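Local coordinates for protein Non-reducing end alpha-L-arabinofuranosidase BoGH43B (Bacteroides ovatus, PDB 5JOZ) that removes terminal non-reducing alpha-L-arabinofuranoside residues from the branches of xyloglucan, a step in breaking down this polysaccharide, at residues A[333-336]-A[337-340]; A[462-465]-A[466-469]. All coordinates share one frame; numbering follows the deposited sequence.

Contact 1: residues A[333-336]-A[337-340]; sequences FWSL and TEKP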
ATOM      1  N   PHE A 333     -20.747  -9.606  -6.843  1.00 30.02           N
ATOM      2  CA  PHE A 333     -20.270 -10.652  -5.902  1.00 30.91           C
ATOM      3  C   PHE A 333     -20.357 -10.313  -4.403  1.00 26.74           C
ATOM      4  O   PHE A 333     -20.140 -11.204  -3.583  1.00 26.28           O
ATOM      5  CB  PHE A 333     -18.906 -11.261  -6.298  1.00 27.58           C
ATOM      6  CG  PHE A 333     -17.690 -10.401  -5.998  1.00 31.06           C
ATOM      7  CD1 PHE A 333     -17.269 -10.157  -4.690  1.00 28.98           C
ATOM      8  CD2 PHE A 333     -16.902  -9.913  -7.042  1.00 30.26           C
ATOM      9  CE1 PHE A 333     -16.142  -9.393  -4.436  1.00 30.87           C
ATOM     10  CE2 PHE A 333     -15.765  -9.160  -6.786  1.00 28.82           C
ATOM     11  CZ  PHE A 333     -15.384  -8.901  -5.486  1.00 28.89           C
ATOM     12  N   TRP A 334     -20.664  -9.061  -4.050  1.00 26.90           N
ATOM     13  CA  TRP A 334     -20.765  -8.651  -2.641  1.00 28.65           C
ATOM     14  C   TRP A 334     -21.905  -7.677  -2.359  1.00 27.03           C
ATOM     15  O   TRP A 334     -22.202  -6.791  -3.155  1.00 26.11           O
ATOM     16  CB  TRP A 334     -19.448  -8.046  -2.129  1.00 27.24           C
ATOM     17  CG  TRP A 334     -19.097  -6.713  -2.708  1.00 26.63           C
ATOM     18  CD1 TRP A 334     -18.545  -6.479  -3.937  1.00 33.28           C
ATOM     19  CD2 TRP A 334     -19.281  -5.434  -2.105  1.00 26.65           C
ATOM     20  NE1 TRP A 334     -18.374  -5.136  -4.134  1.00 31.54           N
ATOM     21  CE2 TRP A 334     -18.812  -4.467  -3.025  1.00 30.28           C
ATOM     22  CE3 TRP A 334     -19.797  -5.003  -0.882  1.00 26.37           C
ATOM     23  CZ2 TRP A 334     -18.825  -3.095  -2.747  1.00 31.81           C
ATOM     24  CZ3 TRP A 334     -19.823  -3.645  -0.610  1.00 29.58           C
ATOM     25  CH2 TRP A 334     -19.339  -2.703  -1.541  1.00 30.68           C
ATOM     26  N   SER A 335     -22.512  -7.838  -1.191  1.00 29.99           N
ATOM     27  CA  SER A 335     -23.575  -6.955  -0.736  1.00 30.66           C
ATOM     28  C   SER A 335     -23.541  -6.812   0.763  1.00 29.42           C
ATOM     29  O   SER A 335     -23.340  -7.797   1.487  1.00 31.03           O
ATOM     30  CB  SER A 335     -24.948  -7.509  -1.131  1.00 32.06           C
ATOM     31  OG  SER A 335     -25.978  -6.604  -0.757  1.00 35.04           O
ATOM     32  N   LEU A 336     -23.755  -5.576   1.204  1.00 30.08           N
ATOM     33  CA  LEU A 336     -24.129  -5.247   2.581  1.00 27.59           C
ATOM     34  C   LEU A 336     -25.640  -4.965   2.714  1.00 28.65           C
ATOM     35  O   LEU A 336     -26.120  -4.684   3.818  1.00 28.40           O
ATOM     36  CB  LEU A 336     -23.328  -4.028   3.046  1.00 27.21           C
ATOM     37  CG  LEU A 336     -21.816  -4.234   3.216  1.00 28.59           C
ATOM     38  CD1 LEU A 336     -21.087  -2.892   3.158  1.00 29.80           C
ATOM     39  CD2 LEU A 336     -21.504  -4.966   4.514  1.00 22.51           C
ATOM     40  N   THR A 337     -26.369  -5.051   1.596  1.00 32.39           N
ATOM     41  CA  THR A 337     -27.809  -4.760   1.497  1.00 36.30           C
ATOM     42  C   THR A 337     -28.685  -6.001   1.638  1.00 36.47           C
ATOM     43  O   THR A 337     -29.737  -5.961   2.265  1.00 35.80           O
ATOM     44  CB  THR A 337     -28.136  -4.213   0.085  1.00 37.26           C
ATOM     45  OG1 THR A 337     -27.265  -3.134  -0.222  1.00 49.95           O
ATOM     46  CG2 THR A 337     -29.589  -3.745  -0.024  1.00 47.88           C
ATOM     47  N   GLU A 338     -28.230  -7.084   1.010  1.00 37.70           N
ATOM     48  CA  GLU A 338     -29.039  -8.246   0.676  1.00 36.53           C
ATOM     49  C   GLU A 338     -29.310  -9.136   1.893  1.00 39.52           C
ATOM     50  O   GLU A 338     -30.377  -9.752   1.996  1.00 37.46           O
ATOM     51  CB  GLU A 338     -28.304  -9.020  -0.412  1.00 41.66           C
ATOM     52  CG  GLU A 338     -29.054 -10.174  -1.044  1.00 54.28           C
ATOM     53  CD  GLU A 338     -28.332 -10.735  -2.266  1.00 63.04           C
ATOM     54  OE1 GLU A 338     -27.798  -9.926  -3.077  1.00 48.13           O
ATOM     55  OE2 GLU A 338     -28.304 -11.985  -2.420  1.00 54.42           O
ATOM     56  N   LYS A 339     -28.337  -9.215   2.803  1.00 35.62           N
ATOM     57  CA  LYS A 339     -28.566  -9.759   4.141  1.00 32.88           C
ATOM     58  C   LYS A 339     -28.095  -8.723   5.159  1.00 30.59           C
ATOM     59  O   LYS A 339     -26.959  -8.795   5.612  1.00 33.11           O
ATOM     60  CB  LYS A 339     -27.838 -11.092   4.319  1.00 31.30           C
ATOM     61  CG  LYS A 339     -28.016 -11.762   5.682  1.00 35.66           C
ATOM     62  CD  LYS A 339     -29.450 -12.215   5.933  1.00 37.47           C
ATOM     63  CE  LYS A 339     -29.645 -12.780   7.337  1.00 41.62           C
ATOM     64  NZ  LYS A 339     -28.828 -13.995   7.583  1.00 41.06           N
ATOM     65  N   PRO A 340     -28.965  -7.751   5.518  1.00 29.21           N
ATOM     66  CA  PRO A 340     -28.557  -6.684   6.447  1.00 28.60           C
ATOM     67  C   PRO A 340     -27.886  -7.232   7.700  1.00 25.70           C
ATOM     68  O   PRO A 340     -28.371  -8.197   8.283  1.00 27.24           O
ATOM     69  CB  PRO A 340     -29.878  -5.982   6.810  1.00 31.91           C
ATOM     70  CG  PRO A 340     -30.845  -6.351   5.718  1.00 30.33           C
ATOM     71  CD  PRO A 340     -30.399  -7.673   5.170  1.00 29.28           C
TER
HETATM   72  O   HOH W   1     -25.634  -8.480   2.981  1.00 26.46           O

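Contact 2: residues A[462-465]-A[466-469]; sequences TAST and RDVS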
ATOM      1  N   THR A 462      -0.427 -24.577  11.068  1.00 39.80           N
ATOM      2  CA  THR A 462       0.435 -23.392  11.101  1.00 38.90           C
ATOM      3  C   THR A 462       1.120 -23.213   9.764  1.00 37.71           C
ATOM      4  O   THR A 462       1.194 -24.156   8.966  1.00 38.49           O
ATOM      5  CB  THR A 462       1.568 -23.518  12.145  1.00 38.95           C
ATOM      6  OG1 THR A 462       2.294 -24.729  11.907  1.00 36.18           O
ATOM      7  CG2 THR A 462       1.017 -23.511  13.551  1.00 38.74           C
ATOM      8  N   ALA A 463       1.635 -22.007   9.536  1.00 33.13           N
ATOM      9  CA  ALA A 463       2.447 -21.721   8.352  1.00 35.15           C
ATOM     10  C   ALA A 463       3.438 -20.591   8.640  1.00 33.53           C
ATOM     11  O   ALA A 463       3.222 -19.785   9.548  1.00 34.35           O
ATOM     12  CB  ALA A 463       1.553 -21.369   7.171  1.00 38.15           C
ATOM     13  N   SER A 464       4.523 -20.551   7.874  1.00 31.49           N
ATOM     14  CA  SER A 464       5.569 -19.541   8.067  1.00 33.49           C
ATOM     15  C   SER A 464       5.224 -18.210   7.388  1.00 32.01           C
ATOM     16  O   SER A 464       4.700 -18.176   6.270  1.00 33.95           O
ATOM     17  CB  SER A 464       6.915 -20.048   7.528  1.00 32.25           C
ATOM     18  OG  SER A 464       6.900 -20.146   6.114  1.00 29.12           O
ATOM     19  N   THR A 465       5.544 -17.117   8.066  1.00 30.55           N
ATOM     20  CA  THR A 465       5.516 -15.787   7.462  1.00 31.67           C
ATOM     21  C   THR A 465       6.627 -15.642   6.411  1.00 35.43           C
ATOM     22  O   THR A 465       6.478 -14.912   5.423  1.00 34.16           O
ATOM     23  CB  THR A 465       5.676 -14.688   8.518  1.00 29.75           C
ATOM     24  OG1 THR A 465       6.894 -14.891   9.241  1.00 30.18           O
ATOM     25  CG2 THR A 465       4.503 -14.684   9.486  1.00 27.97           C
ATOM     26  N   ARG A 466       7.728 -16.359   6.633  1.00 37.25           N
ATOM     27  CA  ARG A 466       8.861 -16.418   5.704  1.00 40.23           C
ATOM     28  C   ARG A 466       8.482 -16.852   4.282  1.00 38.53           C
ATOM     29  O   ARG A 466       8.966 -16.273   3.304  1.00 33.70           O
ATOM     30  CB  ARG A 466       9.903 -17.381   6.271  1.00 47.87           C
ATOM     31  CG  ARG A 466      11.241 -17.433   5.553  1.00 52.38           C
ATOM     32  CD  ARG A 466      12.029 -18.638   6.034  1.00 61.27           C
ATOM     33  NE  ARG A 466      11.337 -19.878   5.684  1.00 72.86           N
ATOM     34  CZ  ARG A 466      11.741 -21.101   6.010  1.00 66.77           C
ATOM     35  NH1 ARG A 466      12.867 -21.293   6.696  1.00 56.35           N
ATOM     36  NH2 ARG A 466      11.010 -22.145   5.631  1.00 70.46           N
ATOM     37  N   ASP A 467       7.631 -17.872   4.162  1.00 36.84           N
ATOM     38  CA  ASP A 467       7.253 -18.383   2.834  1.00 38.01           C
ATOM     39  C   ASP A 467       6.345 -17.427   2.035  1.00 38.17           C
ATOM     40  O   ASP A 467       6.144 -17.638   0.828  1.00 33.91           O
ATOM     41  CB  ASP A 467       6.606 -19.774   2.929  1.00 42.96           C
ATOM     42  CG  ASP A 467       7.616 -20.892   3.141  1.00 43.02           C
ATOM     43  OD1 ASP A 467       8.730 -20.838   2.573  1.00 41.01           O
ATOM     44  OD2 ASP A 467       7.270 -21.846   3.870  1.00 49.03           O
ATOM     45  N   VAL A 468       5.816 -16.387   2.694  1.00 31.88           N
ATOM     46  CA  VAL A 468       5.052 -15.345   2.008  1.00 31.13           C
ATOM     47  C   VAL A 468       5.797 -14.010   1.950  1.00 30.69           C
ATOM     48  O   VAL A 468       5.202 -12.982   1.633  1.00 41.51           O
ATOM     49  CB  VAL A 468       3.618 -15.196   2.589  1.00 29.22           C
ATOM     50  CG1 VAL A 468       2.785 -16.421   2.227  1.00 30.90           C
ATOM     51  CG2 VAL A 468       3.615 -14.962   4.094  1.00 32.38           C
ATOM     52  N   SER A 469       7.106 -14.035   2.195  1.00 28.55           N
ATOM     53  CA  SER A 469       7.878 -12.817   2.344  1.00 28.83           C
ATOM     54  C   SER A 469       8.270 -12.275   0.975  1.00 27.90           C
ATOM     55  O   SER A 469       8.313 -13.017  -0.009  1.00 27.83           O
ATOM     56  CB  SER A 469       9.124 -13.080   3.194  1.00 28.31           C
ATOM     57  OG  SER A 469      10.101 -13.794   2.455  1.00 28.30           O
TER

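Contact 1: residues A[333-336]-A[337-340]
The first torsion of Ser335 (-176°) turns OG away from its own nitrogen and to the carbonyl-carbon side, over the bend of the chain, where Thr337 and Glu338 both point their amides at it. Thr337 N donates to Ser335 OG at 2.8 Å and Glu338 N to the same oxygen at 2.9 Å, each bond bent, with 143° at the hydrogen. Glu338 CB lies 3.4 Å from Ser335 OG. Thr337 CB comes in beside Ser335 OG as well, at 3.3 Å. A hydroxyl that takes the amide two residues on makes an ST turn, and here the next amide joins it. The turn starts the loop between the antiparallel strands 334-335 and 343-345 of the concanavalin A-like domain. A water 2.8 Å from Ser335 O accepts from Lys339 N (2.8 Å), and so bridges Ser335 and the residue four further on. Putting an alanine at Ser335 would probably leave the Thr337 and Glu338 amides without their shared acceptor and the bend freer to open. The extended Glu338 chain runs off to a salt bridge between Glu338 OE2 and Lys346 NZ. Leu336 takes the inward side, packing on Phe314, Leu319 and Leu343, its side chain about 8 Å from the bound calcium.

Contact 2: residues A[462-465]-A[466-469]
Strand 456-464 of the concanavalin A-like domain ends at Ser464, whose hydroxyl reaches forward to Asp467 in the single 3-10 turn that follows. Asp467 N donates to Ser464 OG at 3.1 Å, with 147° at the hydrogen, while Ser464 OG gives a weak bond to Asp467 OD2 at 2.8 Å. Both ends of Asp467 can meet one oxygen because its first torsion (-77°) keeps CG beside the backbone N and turned from the carbonyl carbon. The backbone adds an i+3 to i hydrogen bond, as in a 3-10 turn, Val468 N donating to Thr465 O at 3.2 Å. The donor stands well above the carbonyl plane, by 61°, and Val468 CG2 lies 3.2 Å from Thr465 O too. Next comes Ser469, the N-cap of helix 470-473, whose OG weakly caps Val472 N. Separately, Ser469 OG donates to Arg466 O at 2.9 Å in the carbonyl plane, on a lone pair, and Ser469 N reaches Arg466 O as well, tying the cap back to the turn. Thr465 OG1 bonds to Glu444 O. Thr465, Arg466 and Ser469 all touch Tyr263 of the family 43 glycosidase part, so the turn lies where the two parts of the enzyme meet. One residue thus holds the Ser464 hydroxyl twice, and the hydrogen bond accepted from Asp467 N would probably polarise its O-H toward the weakly bound carboxylate.

How the contacts relate
Following the chain from the N terminus, the five four-stranded sheets of the family 43 propeller come first, and both contacts belong to the concanavalin A-like domain after it. Contact 1 tightens the start of the loop between strands 334-335 and 343-345; contact 2, more than a hundred residues later, turns the chain from strand 456-464 into helix 470-473. They lie in series, neither nesting nor crossing, with nearest atoms about 21 Å apart. One sheet joins them: from 343-345 the pairing passes through 496-505, 370-377, 436-442 and 446-453 to 456-464. The loop begun by contact 1 runs on to the calcium ligand Gly341, whereas contact 2 lies against the propeller through Tyr263.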